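Local coordinates for probable outer membrane protein (Pseudomonas aeruginosa, PDB 3DWO) that probably lets long-chain fatty acids and other hydrophobic compounds cross the bacterial outer membrane as a FadL-family beta-barrel channel, at residues A[274-279]-A[319-324]; A[298-303]-A[343-348]; A[349-354]-A[385-390]. All blocks are in the same frame, centred on the assembly; numbering follows the deposited sequence.

Interaction 1. Residues A[274-279]-A[319-324]; sequences MGASAS and LKSHGN. With SO4 (sulfate ion), chain B.
The hydroxyl of S321 stands anti to its backbone N (chi1 -177°), whereas that of S277 takes the crowded place between N and the carbonyl carbon (chi1 59°). The first torsion lets S321 OG reach the strand opposite and donate to S277 O at 3.0 Å, almost straight along the C=O axis. The second leaves S277 OG 3.4 Å from H322 NE2. Next along, S279 and K320 form the one antiparallel bridge: S279 N donates to K320 O at 2.9 Å from above the carbonyl plane, and K320 N returns a bond of 2.9 Å to S279 O in its plane. With the strand directions 135° apart, the pairing soon opens. The visitor is a small beta-hairpin, strands 316-321 and 324-330 joined by a type I' turn from S321 to N324, laid against strand 275-281, which itself pairs with barrel strand 226-248. Past the bridge, one water accepts from H322 N and hydrogen-bonds S277 OG; another accepts from G323 N and lies 2.8 Å from S279 OG, so water bridges each central amide of the turn to a serine hydroxyl. On the apolar side L319 CD1 meets A278 CB at 3.7 Å, and L319 also touches a bound detergent. The extended K320 chain leads away to a sulfate, probably crystallisation-derived, whose O4 NZ holds weakly at 3.2 Å and which R281 binds as well.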
loop_
_atom_site.group_PDB
_atom_site.type_symbol
_atom_site.label_atom_id
_atom_site.label_comp_id
_atom_site.label_asym_id
_atom_site.label_seq_id
_atom_site.Cartn_x
_atom_site.Cartn_y
_atom_site.Cartn_z
ATOM N N MET A 274 -13.572 -20.691 -16.964
ATOM C CA MET A 274 -13.085 -19.584 -17.776
ATOM C C MET A 274 -13.411 -18.260 -17.100
ATOM O O MET A 274 -12.845 -17.224 -17.438
ATOM C CB MET A 274 -13.694 -19.631 -19.188
ATOM C CG MET A 274 -13.141 -20.753 -20.060
ATOM S SD MET A 274 -11.317 -20.750 -20.146
ATOM C CE MET A 274 -11.040 -19.430 -21.328
ATOM N N GLY A 275 -14.318 -18.314 -16.131
ATOM C CA GLY A 275 -14.721 -17.130 -15.394
ATOM C C GLY A 275 -15.702 -17.505 -14.295
ATOM O O GLY A 275 -16.487 -18.429 -14.463
ATOM N N ALA A 276 -15.658 -16.802 -13.168
ATOM C CA ALA A 276 -16.561 -17.095 -12.062
ATOM C C ALA A 276 -16.446 -16.007 -11.006
ATOM O O ALA A 276 -15.563 -15.160 -11.080
ATOM C CB ALA A 276 -16.217 -18.457 -11.449
ATOM N N SER A 277 -17.345 -16.023 -10.029
ATOM C CA SER A 277 -17.303 -15.033 -8.959
ATOM C C SER A 277 -16.090 -15.396 -8.100
ATOM O O SER A 277 -15.582 -16.515 -8.193
ATOM C CB SER A 277 -18.593 -15.090 -8.138
ATOM O OG SER A 277 -18.766 -16.374 -7.578
ATOM N N ALA A 278 -15.620 -14.468 -7.268
ATOM C CA ALA A 278 -14.436 -14.743 -6.461
ATOM C C ALA A 278 -14.294 -13.840 -5.247
ATOM O O ALA A 278 -14.961 -12.815 -5.138
ATOM C CB ALA A 278 -13.197 -14.602 -7.337
ATOM N N SER A 279 -13.401 -14.224 -4.344
ATOM C CA SER A 279 -13.131 -13.433 -3.147
ATOM C C SER A 279 -11.671 -13.613 -2.741
ATOM O O SER A 279 -11.001 -14.546 -3.186
ATOM C CB SER A 279 -14.041 -13.860 -1.989
ATOM O OG SER A 279 -13.702 -15.155 -1.530
ATOM N N LEU A 319 -6.981 -16.798 -3.350
ATOM C CA LEU A 319 -8.096 -16.570 -4.249
ATOM C C LEU A 319 -9.072 -17.701 -4.011
ATOM O O LEU A 319 -8.693 -18.869 -4.033
ATOM C CB LEU A 319 -7.652 -16.590 -5.710
ATOM C CG LEU A 319 -8.834 -16.643 -6.687
ATOM C CD1 LEU A 319 -9.689 -15.387 -6.532
ATOM C CD2 LEU A 319 -8.328 -16.784 -8.112
ATOM N N LYS A 320 -10.322 -17.347 -3.757
ATOM C CA LYS A 320 -11.354 -18.339 -3.536
ATOM C C LYS A 320 -12.479 -18.094 -4.526
ATOM O O LYS A 320 -12.645 -16.986 -5.038
ATOM C CB LYS A 320 -11.887 -18.257 -2.101
ATOM C CG LYS A 320 -10.882 -18.687 -1.037
ATOM C CD LYS A 320 -11.531 -18.731 0.344
ATOM C CE LYS A 320 -10.535 -19.149 1.413
ATOM N NZ LYS A 320 -11.133 -19.152 2.781
ATOM N N SER A 321 -13.230 -19.147 -4.810
ATOM C CA SER A 321 -14.358 -19.079 -5.722
ATOM C C SER A 321 -15.419 -20.000 -5.134
ATOM O O SER A 321 -15.177 -21.195 -4.965
ATOM C CB SER A 321 -13.943 -19.564 -7.107
ATOM O OG SER A 321 -15.007 -19.430 -8.029
ATOM N N HIS A 322 -16.576 -19.437 -4.799
ATOM C CA HIS A 322 -17.669 -20.205 -4.207
ATOM C C HIS A 322 -17.205 -20.860 -2.905
ATOM O O HIS A 322 -17.503 -22.028 -2.644
ATOM C CB HIS A 322 -18.159 -21.278 -5.184
ATOM C CG HIS A 322 -18.622 -20.728 -6.494
ATOM N ND1 HIS A 322 -18.006 -21.032 -7.688
ATOM C CD2 HIS A 322 -19.621 -19.865 -6.795
ATOM C CE1 HIS A 322 -18.605 -20.379 -8.670
ATOM N NE2 HIS A 322 -19.589 -19.664 -8.154
ATOM N N GLY A 323 -16.463 -20.097 -2.103
ATOM C CA GLY A 323 -15.968 -20.601 -0.835
ATOM C C GLY A 323 -14.780 -21.545 -0.920
ATOM O O GLY A 323 -14.177 -21.860 0.102
ATOM N N ASN A 324 -14.438 -21.999 -2.125
ATOM C CA ASN A 324 -13.321 -22.919 -2.300
ATOM C C ASN A 324 -12.080 -22.237 -2.847
ATOM O O ASN A 324 -12.161 -21.331 -3.686
ATOM C CB ASN A 324 -13.723 -24.074 -3.225
ATOM C CG ASN A 324 -14.504 -25.160 -2.498
ATOM O OD1 ASN A 324 -14.957 -24.967 -1.365
ATOM N ND2 ASN A 324 -14.664 -26.308 -3.144
HETATM S S SO4 B . -12.314 -16.230 4.410
HETATM O O1 SO4 B . -12.733 -17.398 5.210
HETATM O O2 SO4 B . -10.843 -16.118 4.452
HETATM O O3 SO4 B . -12.927 -15.018 4.985
HETATM O O4 SO4 B . -12.748 -16.393 3.009
HETATM O O HOH W 1 -17.201 -16.483 -4.942
HETATM O O HOH W 2 -19.792 -17.873 -10.982
HETATM O O HOH W 3 -15.652 -17.092 -2.236
#

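Interaction 2. Residues A[298-303]-A[343-348]; sequences DRLSLG and GDYKVT. With C8E ((hydroxyethyloxy)tri(ethyloxy)octane), chain G.
Two neighbouring wall strands of the FadL-type beta-barrel, 300-309 and 336-346, run antiparallel here beside the short turns that mark the periplasmic end in this family. S301 and D344 form the hydrogen-bonded pair: S301 N donates to D344 O at 3.0 Å and D344 N to S301 O at 2.8 Å, each N lying nearly on the axis of the C=O it meets. A third bond, K346 N to R299 O at 2.9 Å, uses a carbonyl lone pair and carries the pairing one residue back, ahead of the start of strand 300-309. The side chains sort by face. S301 and D344 share one face, where S301 touches F23 and the D344 carboxylate makes salt bridges to R354 and R15, which would favour its charged form. L300, L302 and Y345 share the other, where L302 CD2 and Y345 CB touch a detergent chain, as expected of the lipid side of the wall. Y345 CG is anti to its backbone N (chi1 -174°), which brings the ring across to L300; L300 CD2 lies at the ring edge, 3.7 Å from Y345 CD1. Farther out, the arginine chain of R299, bent at chi3, crosses the tyrosine obliquely with the two planes 60° apart. Y345 OH sits over a face of that guanidinium, 2.7 Å from R299 NH2, a direction that does not suit a hydrogen bond. At the other end of the pairing G343 carries no side chain, its CA comes within 4.0 Å of L302 CA, and L302 CD2 rests 3.9 Å from G343 CA.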
loop_
_atom_site.group_PDB
_atom_site.type_symbol
_atom_site.label_atom_id
_atom_site.label_comp_id
_atom_site.label_asym_id
_atom_site.label_seq_id
_atom_site.Cartn_x
_atom_site.Cartn_y
_atom_site.Cartn_z
ATOM N N ASP A 298 10.307 29.727 20.372
ATOM C CA ASP A 298 9.162 30.238 19.629
ATOM C C ASP A 298 9.283 30.074 18.121
ATOM O O ASP A 298 8.391 30.483 17.378
ATOM C CB ASP A 298 8.922 31.713 19.975
ATOM C CG ASP A 298 10.080 32.605 19.577
ATOM O OD1 ASP A 298 11.230 32.299 19.959
ATOM O OD2 ASP A 298 9.839 33.619 18.886
ATOM N N ARG A 299 10.372 29.463 17.664
ATOM C CA ARG A 299 10.553 29.270 16.232
ATOM C C ARG A 299 10.981 27.872 15.807
ATOM O O ARG A 299 10.873 27.520 14.632
ATOM C CB ARG A 299 11.556 30.290 15.687
ATOM C CG ARG A 299 11.110 31.724 15.878
ATOM C CD ARG A 299 11.735 32.645 14.848
ATOM N NE ARG A 299 13.191 32.646 14.898
ATOM C CZ ARG A 299 13.948 33.483 14.198
ATOM N NH1 ARG A 299 13.378 34.377 13.401
ATOM N NH2 ARG A 299 15.272 33.431 14.295
ATOM N N LEU A 300 11.450 27.067 16.751
ATOM C CA LEU A 300 11.899 25.731 16.404
ATOM C C LEU A 300 11.220 24.618 17.193
ATOM O O LEU A 300 11.275 24.580 18.423
ATOM C CB LEU A 300 13.419 25.650 16.572
ATOM C CG LEU A 300 14.174 24.411 16.069
ATOM C CD1 LEU A 300 13.963 23.254 17.016
ATOM C CD2 LEU A 300 13.719 24.056 14.659
ATOM N N SER A 301 10.575 23.714 16.461
ATOM C CA SER A 301 9.893 22.566 17.049
ATOM C C SER A 301 10.356 21.311 16.320
ATOM O O SER A 301 10.362 21.268 15.091
ATOM C CB SER A 301 8.377 22.701 16.898
ATOM O OG SER A 301 7.900 23.848 17.570
ATOM N N LEU A 302 10.750 20.298 17.081
ATOM C CA LEU A 302 11.201 19.046 16.499
ATOM C C LEU A 302 10.274 17.913 16.915
ATOM O O LEU A 302 9.677 17.946 17.995
ATOM C CB LEU A 302 12.628 18.725 16.947
ATOM C CG LEU A 302 13.726 19.703 16.523
ATOM C CD1 LEU A 302 15.074 19.159 16.972
ATOM C CD2 LEU A 302 13.712 19.888 15.016
ATOM N N GLY A 303 10.152 16.914 16.046
ATOM C CA GLY A 303 9.300 15.781 16.336
ATOM C C GLY A 303 9.986 14.471 16.010
ATOM O O GLY A 303 10.827 14.403 15.114
ATOM N N GLY A 343 11.334 18.524 11.873
ATOM C CA GLY A 343 10.690 19.619 12.568
ATOM C C GLY A 343 10.388 20.833 11.718
ATOM O O GLY A 343 10.701 20.875 10.529
ATOM N N ASP A 344 9.782 21.829 12.359
ATOM C CA ASP A 344 9.390 23.075 11.718
ATOM C C ASP A 344 10.153 24.268 12.283
ATOM O O ASP A 344 10.426 24.337 13.485
ATOM C CB ASP A 344 7.890 23.310 11.924
ATOM C CG ASP A 344 7.031 22.424 11.049
ATOM O OD1 ASP A 344 7.477 21.315 10.693
ATOM O OD2 ASP A 344 5.899 22.838 10.725
ATOM N N TYR A 345 10.493 25.207 11.409
ATOM C CA TYR A 345 11.196 26.410 11.826
ATOM C C TYR A 345 10.526 27.634 11.220
ATOM O O TYR A 345 10.480 27.782 10.001
ATOM C CB TYR A 345 12.656 26.376 11.385
ATOM C CG TYR A 345 13.443 27.537 11.939
ATOM C CD1 TYR A 345 13.886 27.529 13.260
ATOM C CD2 TYR A 345 13.693 28.670 11.166
ATOM C CE1 TYR A 345 14.556 28.620 13.801
ATOM C CE2 TYR A 345 14.360 29.768 11.698
ATOM C CZ TYR A 345 14.789 29.735 13.017
ATOM O OH TYR A 345 15.444 30.818 13.561
ATOM N N LYS A 346 10.002 28.506 12.072
ATOM C CA LYS A 346 9.349 29.718 11.599
ATOM C C LYS A 346 10.418 30.752 11.270
ATOM O O LYS A 346 11.120 31.240 12.155
ATOM C CB LYS A 346 8.403 30.258 12.672
ATOM C CG LYS A 346 7.310 29.276 13.057
ATOM C CD LYS A 346 6.604 29.686 14.335
ATOM C CE LYS A 346 5.616 28.614 14.774
ATOM N NZ LYS A 346 4.988 28.934 16.088
ATOM N N VAL A 347 10.547 31.068 9.989
ATOM C CA VAL A 347 11.534 32.038 9.536
ATOM C C VAL A 347 11.040 33.448 9.823
ATOM O O VAL A 347 11.791 34.302 10.288
ATOM C CB VAL A 347 11.786 31.893 8.027
ATOM C CG1 VAL A 347 12.905 32.825 7.594
ATOM C CG2 VAL A 347 12.126 30.450 7.703
ATOM N N THR A 348 9.765 33.680 9.529
ATOM C CA THR A 348 9.126 34.968 9.755
ATOM C C THR A 348 7.723 34.664 10.259
ATOM O O THR A 348 7.421 33.525 10.618
ATOM C CB THR A 348 9.012 35.786 8.455
ATOM O OG1 THR A 348 8.037 35.182 7.595
ATOM C CG2 THR A 348 10.352 35.836 7.733
HETATM C C1 C8E G . 15.388 19.114 11.336
HETATM C C2 C8E G . 14.880 20.462 11.551
HETATM C C3 C8E G . 14.090 21.008 10.450
HETATM C C4 C8E G . 14.909 22.015 9.790
HETATM C C5 C8E G . 14.066 23.195 9.483
HETATM C C6 C8E G . 14.903 24.345 9.198
#

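Interaction 3. Residues A[349-354]-A[385-390]; sequences DQWTMR and AGYRFQ. With C8E ((hydroxyethyloxy)tri(ethyloxy)octane), chain J.
A tryptophan-tyrosine pair dominates the place where strands 351-360 and 378-388 run side by side close to their turn ends. Y387 holds CG anti to its backbone N (chi1 -178°), and W351 holds CG anti to the carbonyl carbon, so the two side chains cross obliquely with the tyrosine and the indole five-membered ring tilted 46° apart. Y387 CD1 lies over one indole face near its rim, 3.6 Å from W351 CE2. The methylene adds a CH-pi contact: Y387 CB is 4.3 Å from the centroid of the six-membered ring and only 10° off its normal. Q350 flanks the tyrosine from the other side, running the same way, with CB 3.4 Å from Y387 CE1; its amide end then turns to the Q390 side chain. Beneath these groups is ordinary antiparallel beta-barrel wall. T352 and G386 make the hydrogen-bonded pair, G386 N reaching a lone pair of T352 O at 2.9 Å while T352 N donates to G386 O, and R388 N extends the ladder to Q350 O. Large aromatic side chains on what is probably the membrane side near a barrel rim are consistent with the aromatic belt of outer membrane proteins, and M353, on the same face, puts SD 3.8 Å from C4 of a bound detergent. Across the sheet T352 CG2 sits in the crowded position and presses to 3.3 Å from G386 CA, a tight fit against a residue with no side chain. R354 also belongs to this inner side; its chain, extended as far as NE, brings the guanidinium beside A385 and G386. NH2 forms a salt bridge with D398, while R15 lies close to R354 NE, and D344, bound to both arginines, may ease that like-charge contact.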
loop_
_atom_site.group_PDB
_atom_site.type_symbol
_atom_site.label_atom_id
_atom_site.label_comp_id
_atom_site.label_asym_id
_atom_site.label_seq_id
_atom_site.Cartn_x
_atom_site.Cartn_y
_atom_site.Cartn_z
ATOM N N ASP A 349 6.865 35.675 10.288
ATOM C CA ASP A 349 5.499 35.471 10.741
ATOM C C ASP A 349 4.689 34.860 9.608
ATOM O O ASP A 349 3.612 34.310 9.828
ATOM C CB ASP A 349 4.878 36.799 11.172
ATOM C CG ASP A 349 5.640 37.452 12.306
ATOM O OD1 ASP A 349 5.892 36.772 13.323
ATOM O OD2 ASP A 349 5.984 38.647 12.187
ATOM N N GLN A 350 5.225 34.958 8.395
ATOM C CA GLN A 350 4.567 34.426 7.206
ATOM C C GLN A 350 5.151 33.070 6.820
ATOM O O GLN A 350 4.423 32.090 6.673
ATOM C CB GLN A 350 4.752 35.379 6.020
ATOM C CG GLN A 350 4.411 36.837 6.289
ATOM C CD GLN A 350 2.938 37.059 6.538
ATOM O OE1 GLN A 350 2.403 36.657 7.572
ATOM N NE2 GLN A 350 2.267 37.695 5.580
ATOM N N TRP A 351 6.472 33.030 6.663
ATOM C CA TRP A 351 7.180 31.820 6.258
ATOM C C TRP A 351 7.614 30.856 7.348
ATOM O O TRP A 351 7.997 31.253 8.445
ATOM C CB TRP A 351 8.416 32.183 5.433
ATOM C CG TRP A 351 8.091 32.701 4.079
ATOM C CD1 TRP A 351 8.005 34.008 3.696
ATOM C CD2 TRP A 351 7.738 31.920 2.931
ATOM N NE1 TRP A 351 7.619 34.089 2.380
ATOM C CE2 TRP A 351 7.447 32.822 1.888
ATOM C CE3 TRP A 351 7.639 30.544 2.687
ATOM C CZ2 TRP A 351 7.060 32.394 0.616
ATOM C CZ3 TRP A 351 7.253 30.118 1.425
ATOM C CH2 TRP A 351 6.968 31.042 0.404
ATOM N N THR A 352 7.555 29.573 7.011
ATOM C CA THR A 352 7.973 28.507 7.905
ATOM C C THR A 352 8.637 27.443 7.037
ATOM O O THR A 352 8.181 27.159 5.929
ATOM C CB THR A 352 6.777 27.897 8.664
ATOM O OG1 THR A 352 7.199 26.711 9.348
ATOM C CG2 THR A 352 5.661 27.559 7.709
ATOM N N MET A 353 9.735 26.882 7.533
ATOM C CA MET A 353 10.472 25.857 6.805
ATOM C C MET A 353 10.426 24.524 7.529
ATOM O O MET A 353 10.451 24.480 8.759
ATOM C CB MET A 353 11.931 26.272 6.631
ATOM C CG MET A 353 12.162 27.303 5.553
ATOM S SD MET A 353 13.915 27.704 5.409
ATOM C CE MET A 353 13.832 29.474 5.112
ATOM N N ARG A 354 10.365 23.442 6.758
ATOM C CA ARG A 354 10.318 22.100 7.320
ATOM C C ARG A 354 11.326 21.182 6.646
ATOM O O ARG A 354 11.736 21.404 5.505
ATOM C CB ARG A 354 8.926 21.484 7.151
ATOM C CG ARG A 354 7.788 22.395 7.533
ATOM C CD ARG A 354 6.501 21.614 7.764
ATOM N NE ARG A 354 5.392 22.510 8.074
ATOM C CZ ARG A 354 4.774 23.262 7.173
ATOM N NH1 ARG A 354 5.154 23.223 5.902
ATOM N NH2 ARG A 354 3.777 24.058 7.540
ATOM N N ALA A 385 7.692 23.769 3.170
ATOM C CA ALA A 385 7.548 25.188 3.462
ATOM C C ALA A 385 6.073 25.538 3.620
ATOM O O ALA A 385 5.209 24.915 3.004
ATOM C CB ALA A 385 8.170 26.019 2.351
ATOM N N GLY A 386 5.794 26.534 4.457
ATOM C CA GLY A 386 4.424 26.959 4.688
ATOM C C GLY A 386 4.300 28.472 4.677
ATOM O O GLY A 386 5.183 29.182 5.156
ATOM N N TYR A 387 3.199 28.969 4.129
ATOM C CA TYR A 387 2.980 30.402 4.053
ATOM C C TYR A 387 1.574 30.787 4.487
ATOM O O TYR A 387 0.595 30.336 3.897
ATOM C CB TYR A 387 3.208 30.893 2.622
ATOM C CG TYR A 387 3.038 32.387 2.464
ATOM C CD1 TYR A 387 3.996 33.273 2.957
ATOM C CD2 TYR A 387 1.902 32.918 1.855
ATOM C CE1 TYR A 387 3.829 34.648 2.848
ATOM C CE2 TYR A 387 1.724 34.295 1.741
ATOM C CZ TYR A 387 2.690 35.153 2.242
ATOM O OH TYR A 387 2.517 36.513 2.149
ATOM N N ARG A 388 1.479 31.618 5.521
ATOM C CA ARG A 388 0.185 32.085 6.003
ATOM C C ARG A 388 -0.041 33.462 5.390
ATOM O O ARG A 388 0.829 34.329 5.453
ATOM C CB ARG A 388 0.165 32.170 7.532
ATOM C CG ARG A 388 1.126 33.173 8.131
ATOM C CD ARG A 388 0.961 33.219 9.638
ATOM N NE ARG A 388 1.126 31.897 10.235
ATOM C CZ ARG A 388 1.003 31.641 11.533
ATOM N NH1 ARG A 388 0.712 32.620 12.382
ATOM N NH2 ARG A 388 1.166 30.405 11.984
ATOM N N PHE A 389 -1.212 33.659 4.798
ATOM C CA PHE A 389 -1.534 34.913 4.135
ATOM C C PHE A 389 -1.693 36.172 4.970
ATOM O O PHE A 389 -2.321 36.176 6.027
ATOM C CB PHE A 389 -2.757 34.707 3.251
ATOM C CG PHE A 389 -2.422 34.140 1.910
ATOM C CD1 PHE A 389 -1.966 34.967 0.891
ATOM C CD2 PHE A 389 -2.503 32.775 1.678
ATOM C CE1 PHE A 389 -1.595 34.443 -0.341
ATOM C CE2 PHE A 389 -2.133 32.238 0.448
ATOM C CZ PHE A 389 -1.678 33.076 -0.564
ATOM N N GLN A 390 -1.105 37.244 4.450
ATOM C CA GLN A 390 -1.104 38.567 5.064
ATOM C C GLN A 390 -2.484 39.206 5.147
ATOM O O GLN A 390 -2.982 39.478 6.239
ATOM C CB GLN A 390 -0.163 39.488 4.275
ATOM C CG GLN A 390 0.503 38.812 3.068
ATOM C CD GLN A 390 -0.454 38.568 1.901
ATOM O OE1 GLN A 390 -1.577 38.095 2.084
ATOM N NE2 GLN A 390 -0.001 38.879 0.691
HETATM C C1 C8E J . 12.535 25.786 0.593
HETATM C C2 C8E J . 12.273 24.772 1.604
HETATM C C3 C8E J . 13.461 24.088 2.111
HETATM C C4 C8E J . 13.611 24.461 3.507
HETATM C C5 C8E J . 14.303 23.363 4.228
HETATM C C6 C8E J . 15.521 23.862 4.839
HETATM C C7 C8E J . 15.695 22.877 5.889
HETATM C C8 C8E J . 17.128 22.819 6.238
HETATM O O9 C8E J . 18.000 21.704 6.118
HETATM C C10 C8E J . 17.712 20.513 6.831
#

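Interactions 2 and 3 adjoin, their centres about 11 Å apart, because strands 336-346 and 351-360 follow each other in the chain and pair in the barrel wall. Y345 O probably accepts a hydrogen bond from M353 N, while V347 packs on M353. Interaction 1 lies about 54 Å from either, centre to centre, on the opposite side of the chain's centre, in the region consistent with the extracellular loops. Its segments alternate with those of interaction 2, since hairpin 316-330 is an excursion between wall strands 300-309 and 336-346; interaction 3 follows both. The three thus sample opposite ends of one barrel: an added hairpin at one, regular wall pairing at the other.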